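Local coordinates for protein endoglucanase (Acetivibrio cellulolyticus, PDB 5NRM) that serves in the cellulosome as a scaffoldin, its cohesin domain, crystallised here, binding the dockerin of an enzyme, while the whole protein probably also cleaves cellulose, at residues S25-K29 and N30-T34; L77-D80 and Y81-T85. All coordinates share one frame; numbering follows the deposited sequence. Where two conformers were deposited one is given.

Contact 1: residues S25-K29 and N30-T34; sequences SGISK and NGIST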
ATOM      1  N   SER A  25      10.609   8.716  -3.180  1.00 10.80           N
ATOM      2  CA  SER A  25      11.627   9.737  -3.093  0.50 11.92           C
ATOM      3  C   SER A  25      11.009  11.041  -2.634  1.00 11.77           C
ATOM      4  O   SER A  25       9.824  11.264  -2.826  1.00 11.91           O
ATOM      5  CB  SER A  25      12.380   9.927  -4.421  0.50 12.66           C
ATOM      6  OG  SER A  25      11.588  10.668  -5.335  0.50 13.95           O
ATOM      7  N   GLY A  26      11.840  11.854  -2.017  1.00 12.58           N
ATOM      8  CA  GLY A  26      11.380  13.132  -1.463  1.00 13.00           C
ATOM      9  C   GLY A  26      10.573  13.031  -0.202  1.00 13.30           C
ATOM     10  O   GLY A  26       9.734  13.909   0.104  1.00 14.12           O
ATOM     11  N   ILE A  27      10.796  11.966   0.563  1.00 13.45           N
ATOM     12  CA  ILE A  27      10.179  11.857   1.895  1.00 13.73           C
ATOM     13  C   ILE A  27      10.728  13.005   2.694  1.00 15.96           C
ATOM     14  O   ILE A  27      11.936  13.261   2.685  1.00 17.34           O
ATOM     15  CB  ILE A  27      10.544  10.530   2.551  1.00 13.14           C
ATOM     16  CG1 ILE A  27       9.887   9.404   1.759  1.00 12.57           C
ATOM     17  CG2 ILE A  27      10.071  10.470   3.985  1.00 13.44           C
ATOM     18  CD1 ILE A  27      10.298   7.995   2.161  1.00 12.39           C
ATOM     19  N   SER A  28       9.827  13.745   3.349  1.00 17.01           N
ATOM     20  CA  SER A  28      10.205  14.906   4.227  1.00 18.95           C
ATOM     21  C   SER A  28      10.702  14.439   5.599  1.00 18.85           C
ATOM     22  O   SER A  28      10.622  13.241   5.933  1.00 17.75           O
ATOM     23  CB  SER A  28       9.017  15.840   4.468  1.00 20.48           C
ATOM     24  OG  SER A  28       8.017  15.205   5.295  1.00 21.29           O
ATOM     25  N   LYS A  29      11.191  15.388   6.406  1.00 20.78           N
ATOM     26  CA  LYS A  29      11.544  15.067   7.788  1.00 20.86           C
ATOM     27  C   LYS A  29      10.316  14.561   8.594  1.00 18.90           C
ATOM     28  O   LYS A  29      10.536  13.856   9.593  1.00 17.72           O
ATOM     29  CB  LYS A  29      12.232  16.246   8.503  1.00 22.54           C
ATOM     30  CG  LYS A  29      13.662  16.471   7.986  1.00 25.50           C
ATOM     31  CD  LYS A  29      14.220  17.791   8.520  1.00 28.18           C
ATOM     32  CE  LYS A  29      15.414  18.201   7.672  1.00 28.63           C
ATOM     33  NZ  LYS A  29      16.438  18.854   8.486  1.00 32.25           N
ATOM     34  N   ASN A  30       9.076  14.777   8.109  1.00 17.26           N
ATOM     35  CA  ASN A  30       7.881  14.218   8.761  1.00 16.87           C
ATOM     36  C   ASN A  30       7.658  12.764   8.461  1.00 15.92           C
ATOM     37  O   ASN A  30       6.824  12.089   9.073  1.00 15.50           O
ATOM     38  CB  ASN A  30       6.639  15.022   8.419  1.00 18.31           C
ATOM     39  CG  ASN A  30       6.738  16.454   8.912  1.00 22.41           C
ATOM     40  OD1 ASN A  30       7.314  16.718   9.938  1.00 24.81           O
ATOM     41  ND2 ASN A  30       6.185  17.374   8.164  1.00 26.47           N
ATOM     42  N   GLY A  31       8.442  12.234   7.530  1.00 14.28           N
ATOM     43  CA  GLY A  31       8.384  10.824   7.269  1.00 13.53           C
ATOM     44  C   GLY A  31       7.110  10.307   6.575  1.00 12.24           C
ATOM     45  O   GLY A  31       6.241  11.087   6.139  1.00 12.93           O
ATOM     46  N   ILE A  32       7.004   8.985   6.482  1.00 11.93           N
ATOM     47  CA  ILE A  32       5.821   8.318   6.008  1.00 10.92           C
ATOM     48  C   ILE A  32       5.397   7.303   7.046  1.00 10.93           C
ATOM     49  O   ILE A  32       6.150   6.341   7.314  1.00 10.56           O
ATOM     50  CB  ILE A  32       6.061   7.618   4.661  1.00 11.16           C
ATOM     51  CG1 ILE A  32       6.386   8.637   3.556  1.00 11.77           C
ATOM     52  CG2 ILE A  32       4.902   6.697   4.290  1.00 10.79           C
ATOM     53  CD1 ILE A  32       5.317   9.628   3.203  1.00 12.51           C
ATOM     54  N   SER A  33       4.216   7.477   7.626  1.00 10.18           N
ATOM     55  CA  SER A  33       3.634   6.570   8.609  1.00 10.14           C
ATOM     56  C   SER A  33       2.569   5.658   8.059  1.00  9.71           C
ATOM     57  O   SER A  33       2.249   4.675   8.712  1.00  9.64           O
ATOM     58  CB  SER A  33       3.052   7.310   9.800  1.00 10.31           C
ATOM     59  OG  SER A  33       4.054   8.030  10.511  1.00 11.34           O
ATOM     60  N   THR A  34       1.985   5.992   6.916  1.00  9.75           N
ATOM     61  CA  THR A  34       0.937   5.133   6.322  1.00 10.19           C
ATOM     62  C   THR A  34       1.056   5.139   4.814  1.00  9.50           C
ATOM     63  O   THR A  34       1.446   6.182   4.220  1.00  9.28           O
ATOM     64  CB  THR A  34      -0.536   5.623   6.692  1.00 11.75           C
ATOM     65  OG1 THR A  34      -1.056   6.526   5.697  1.00 12.40           O
ATOM     66  CG2 THR A  34      -0.619   6.392   7.934  1.00 12.85           C
TER
HETATM   67  O   HOH W   1       6.947  12.870   4.182  1.00 27.58           O
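Ile27 lays its CG2 methyl against the backbone of Gly31, 3.7 Å from CG2 to Gly31 CA, and this is the tight side of the loop. CG2 stands opposite the backbone N of Ile27 while CG1 lies beside that N; CG1 then meets Ile32 CG1 at 4.0 Å, the two isoleucine side chains crossing at about a right angle. Gly31 and Ile32 are buried here.

The other side is looser. Lys29 and Asn30 sit at the exposed apex, where the backbone of the turn leaves Asn30 CB 3.4 Å from Ser28 OG. Ser28, also exposed, does the polar work. With chi1 at 69° its OG turns toward the apex and accepts from Asn30 N at 3.0 Å, a bent bond of 139°. Its carbonyl O takes Gly31 N at 2.9 Å, the bond that closes the turn. Water 1 spans the base, accepting from Ser28 N and donating to Gly31 O at 2.7 Å. Outside, Ser124 OG bonds Asn30 O and Asp91 receives the amides of Gly26 and Ile27. The geometry is that of a type I beta turn, Ser28 to Gly31, carrying an ST turn at its first residue.

Contact 2: residues L77-D80 and Y81-T85; sequences LFLD and YTMST
An Asx turn set on a type I beta turn joins Asp80 to Thr82 and Met83 where strand 73-79 ends. Met83 N closes the beta turn on Asp80 O at 2.8 Å. Asp80 has its CG anti to the backbone N (chi1 172°), which lays the carboxylate alongside the following turn. OD1 then holds two donors: Thr82 OG1 reaches its syn lone pair at 2.7 Å, and Thr82 N comes in from above the carboxylate plane at 2.9 Å. OD2 takes Ser84 N, also from above the plane, at 3.1 Å, and Gly86 N bonds to it as well, so the buried carboxylate is gripped through both oxygens. The same Ser84 N makes a weak second bond to Thr82 OG1.

This loop belongs to the dockerin-binding face of the cohesin: in the DocCel5 chain, Arg20 bonds Tyr81 O and Phe52 meets the Tyr81 ring edge-to-face. Leu79, itself packed on Ala17 of that dockerin, lies between two side chains of the loop. Its CD2 is 4.0 Å from Tyr81 CD1, the side chains crossing at about a right angle, with Leu79 O in the ring plane at its edge. On its other branch, CD1 touches Met83 SD at 3.9 Å, the sulfur turned there by the bend at chi2 (-74°).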
ATOM      1  N   LEU A  77       0.005  -2.125   1.388  1.00  8.83           N
ATOM      2  CA  LEU A  77      -0.387  -1.437   2.593  1.00  8.94           C
ATOM      3  C   LEU A  77       0.831  -1.319   3.516  1.00  9.30           C
ATOM      4  O   LEU A  77       1.532  -2.331   3.761  1.00 10.19           O
ATOM      5  CB  LEU A  77      -1.473  -2.259   3.325  1.00  9.13           C
ATOM      6  CG  LEU A  77      -1.960  -1.667   4.659  1.00  9.83           C
ATOM      7  CD1 LEU A  77      -2.696  -0.386   4.461  1.00  9.81           C
ATOM      8  CD2 LEU A  77      -2.943  -2.657   5.258  1.00 10.38           C
ATOM      9  N   PHE A  78       1.016  -0.173   4.148  1.00  8.12           N
ATOM     10  CA  PHE A  78       2.017   0.045   5.178  1.00  8.31           C
ATOM     11  C   PHE A  78       1.403   0.890   6.308  1.00  8.55           C
ATOM     12  O   PHE A  78       0.674   1.863   6.047  1.00  8.76           O
ATOM     13  CB  PHE A  78       3.269   0.792   4.641  1.00  8.25           C
ATOM     14  CG  PHE A  78       4.208   1.268   5.693  1.00  8.70           C
ATOM     15  CD1 PHE A  78       5.129   0.394   6.358  1.00  9.52           C
ATOM     16  CD2 PHE A  78       4.147   2.569   6.123  1.00  8.97           C
ATOM     17  CE1 PHE A  78       5.938   0.862   7.360  1.00  9.92           C
ATOM     18  CE2 PHE A  78       4.990   3.068   7.135  1.00  9.56           C
ATOM     19  CZ  PHE A  78       5.864   2.201   7.793  1.00 10.01           C
ATOM     20  N   LEU A  79       1.736   0.561   7.563  1.00  8.64           N
ATOM     21  CA  LEU A  79       1.479   1.438   8.682  1.00  9.06           C
ATOM     22  C   LEU A  79       2.543   1.253   9.727  1.00 10.13           C
ATOM     23  O   LEU A  79       2.912   0.099  10.034  1.00 10.21           O
ATOM     24  CB  LEU A  79       0.101   1.012   9.281  1.00  9.80           C
ATOM     25  CG  LEU A  79      -0.342   1.807  10.537  1.00 10.59           C
ATOM     26  CD1 LEU A  79      -0.609   3.290  10.234  1.00 10.70           C
ATOM     27  CD2 LEU A  79      -1.531   1.171  11.206  1.00 11.08           C
ATOM     28  N   ASP A  80       2.982   2.338  10.318  1.00  9.88           N
ATOM     29  CA  ASP A  80       3.792   2.264  11.541  1.00 10.73           C
ATOM     30  C   ASP A  80       2.928   1.851  12.684  1.00 11.13           C
ATOM     31  O   ASP A  80       2.270   2.696  13.258  1.00 10.58           O
ATOM     32  CB  ASP A  80       4.483   3.607  11.853  1.00 11.17           C
ATOM     33  CG  ASP A  80       5.170   3.627  13.195  1.00 11.57           C
ATOM     34  OD1 ASP A  80       5.350   2.504  13.754  1.00 12.54           O
ATOM     35  OD2 ASP A  80       5.418   4.747  13.697  1.00 12.27           O
ATOM     36  N   TYR A  81       2.870   0.553  12.991  1.00 10.78           N
ATOM     37  CA  TYR A  81       1.926   0.069  14.020  1.00 11.44           C
ATOM     38  C   TYR A  81       2.256   0.718  15.367  1.00 12.44           C
ATOM     39  O   TYR A  81       1.344   0.765  16.201  1.00 13.10           O
ATOM     40  CB  TYR A  81       2.021  -1.447  14.192  1.00 11.53           C
ATOM     41  CG  TYR A  81       1.101  -2.232  13.282  1.00 11.01           C
ATOM     42  CD1 TYR A  81       0.963  -1.913  11.927  1.00 10.88           C
ATOM     43  CD2 TYR A  81       0.347  -3.258  13.760  1.00 11.79           C
ATOM     44  CE1 TYR A  81       0.145  -2.649  11.099  1.00 10.75           C
ATOM     45  CE2 TYR A  81      -0.451  -4.025  12.917  1.00 11.96           C
ATOM     46  CZ  TYR A  81      -0.568  -3.705  11.598  1.00 11.45           C
ATOM     47  OH  TYR A  81      -1.352  -4.401  10.696  1.00 13.50           O
ATOM     48  N   THR A  82       3.470   1.226  15.595  1.00 13.07           N
ATOM     49  CA  THR A  82       3.730   1.911  16.837  1.00 14.89           C
ATOM     50  C   THR A  82       3.056   3.293  16.921  1.00 15.50           C
ATOM     51  O   THR A  82       2.973   3.883  18.011  1.00 16.95           O
ATOM     52  CB  THR A  82       5.226   2.107  17.166  1.00 15.72           C
ATOM     53  OG1 THR A  82       5.801   3.135  16.373  1.00 15.68           O
ATOM     54  CG2 THR A  82       6.003   0.782  17.008  1.00 16.05           C
ATOM     55  N   MET A  83       2.765   3.862  15.771  1.00 15.22           N
ATOM     56  CA  MET A  83       2.238   5.244  15.644  1.00 17.63           C
ATOM     57  C   MET A  83       3.120   6.203  16.443  1.00 18.25           C
ATOM     58  O   MET A  83       2.611   7.115  17.131  1.00 19.43           O
ATOM     59  CB  MET A  83       0.762   5.317  16.052  1.00 19.86           C
ATOM     60  CG  MET A  83      -0.173   4.473  15.182  1.00 22.85           C
ATOM     61  SD  MET A  83      -0.375   5.271  13.580  1.00 29.46           S
ATOM     62  CE  MET A  83      -1.070   6.820  13.938  1.00 30.57           C
ATOM     63  N   SER A  84       4.433   6.055  16.346  1.00 18.92           N
ATOM     64  CA  SER A  84       5.325   6.850  17.157  1.00 21.23           C
ATOM     65  C   SER A  84       6.654   7.108  16.509  1.00 22.03           C
ATOM     66  O   SER A  84       6.863   8.134  15.895  1.00 26.44           O
ATOM     67  CB  SER A  84       5.478   6.205  18.539  1.00 23.46           C
ATOM     68  OG  SER A  84       6.456   6.925  19.250  1.00 28.72           O
ATOM     69  N   THR A  85       7.550   6.157  16.508  1.00 19.68           N
ATOM     70  CA  THR A  85       8.869   6.457  15.909  1.00 19.99           C
ATOM     71  C   THR A  85       9.238   5.456  14.851  1.00 17.55           C
ATOM     72  O   THR A  85      10.380   5.301  14.478  1.00 16.76           O
ATOM     73  CB  THR A  85       9.928   6.370  16.979  1.00 23.21           C
ATOM     74  OG1 THR A  85       9.749   5.081  17.615  1.00 23.75           O
ATOM     75  CG2 THR A  85       9.746   7.572  17.977  1.00 25.55           C
TER

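How the contacts relate
Contact 1 comes first along the chain, in the loop from strand 17-25 to strand 34-41; contact 2 follows at the end of strand 73-79 and in the loop after it. Their centres lie 12 Å apart, on the same side of the domain's centre. They meet just past the ends of the antiparallel strands 34-41 and 73-79: Asp80 N sits 2.9 Å from Ser33 O, a probable hydrogen bond, and Phe78 CE2 packs against Ile32 O at 3.5 Å. The two loops thus adjoin at one end of the cohesin domain. Contact 2 engages the dockerin broadly, whereas contact 1 reaches it through Thr34, whose OG1 bonds Ser13 of the DocCel5 chain.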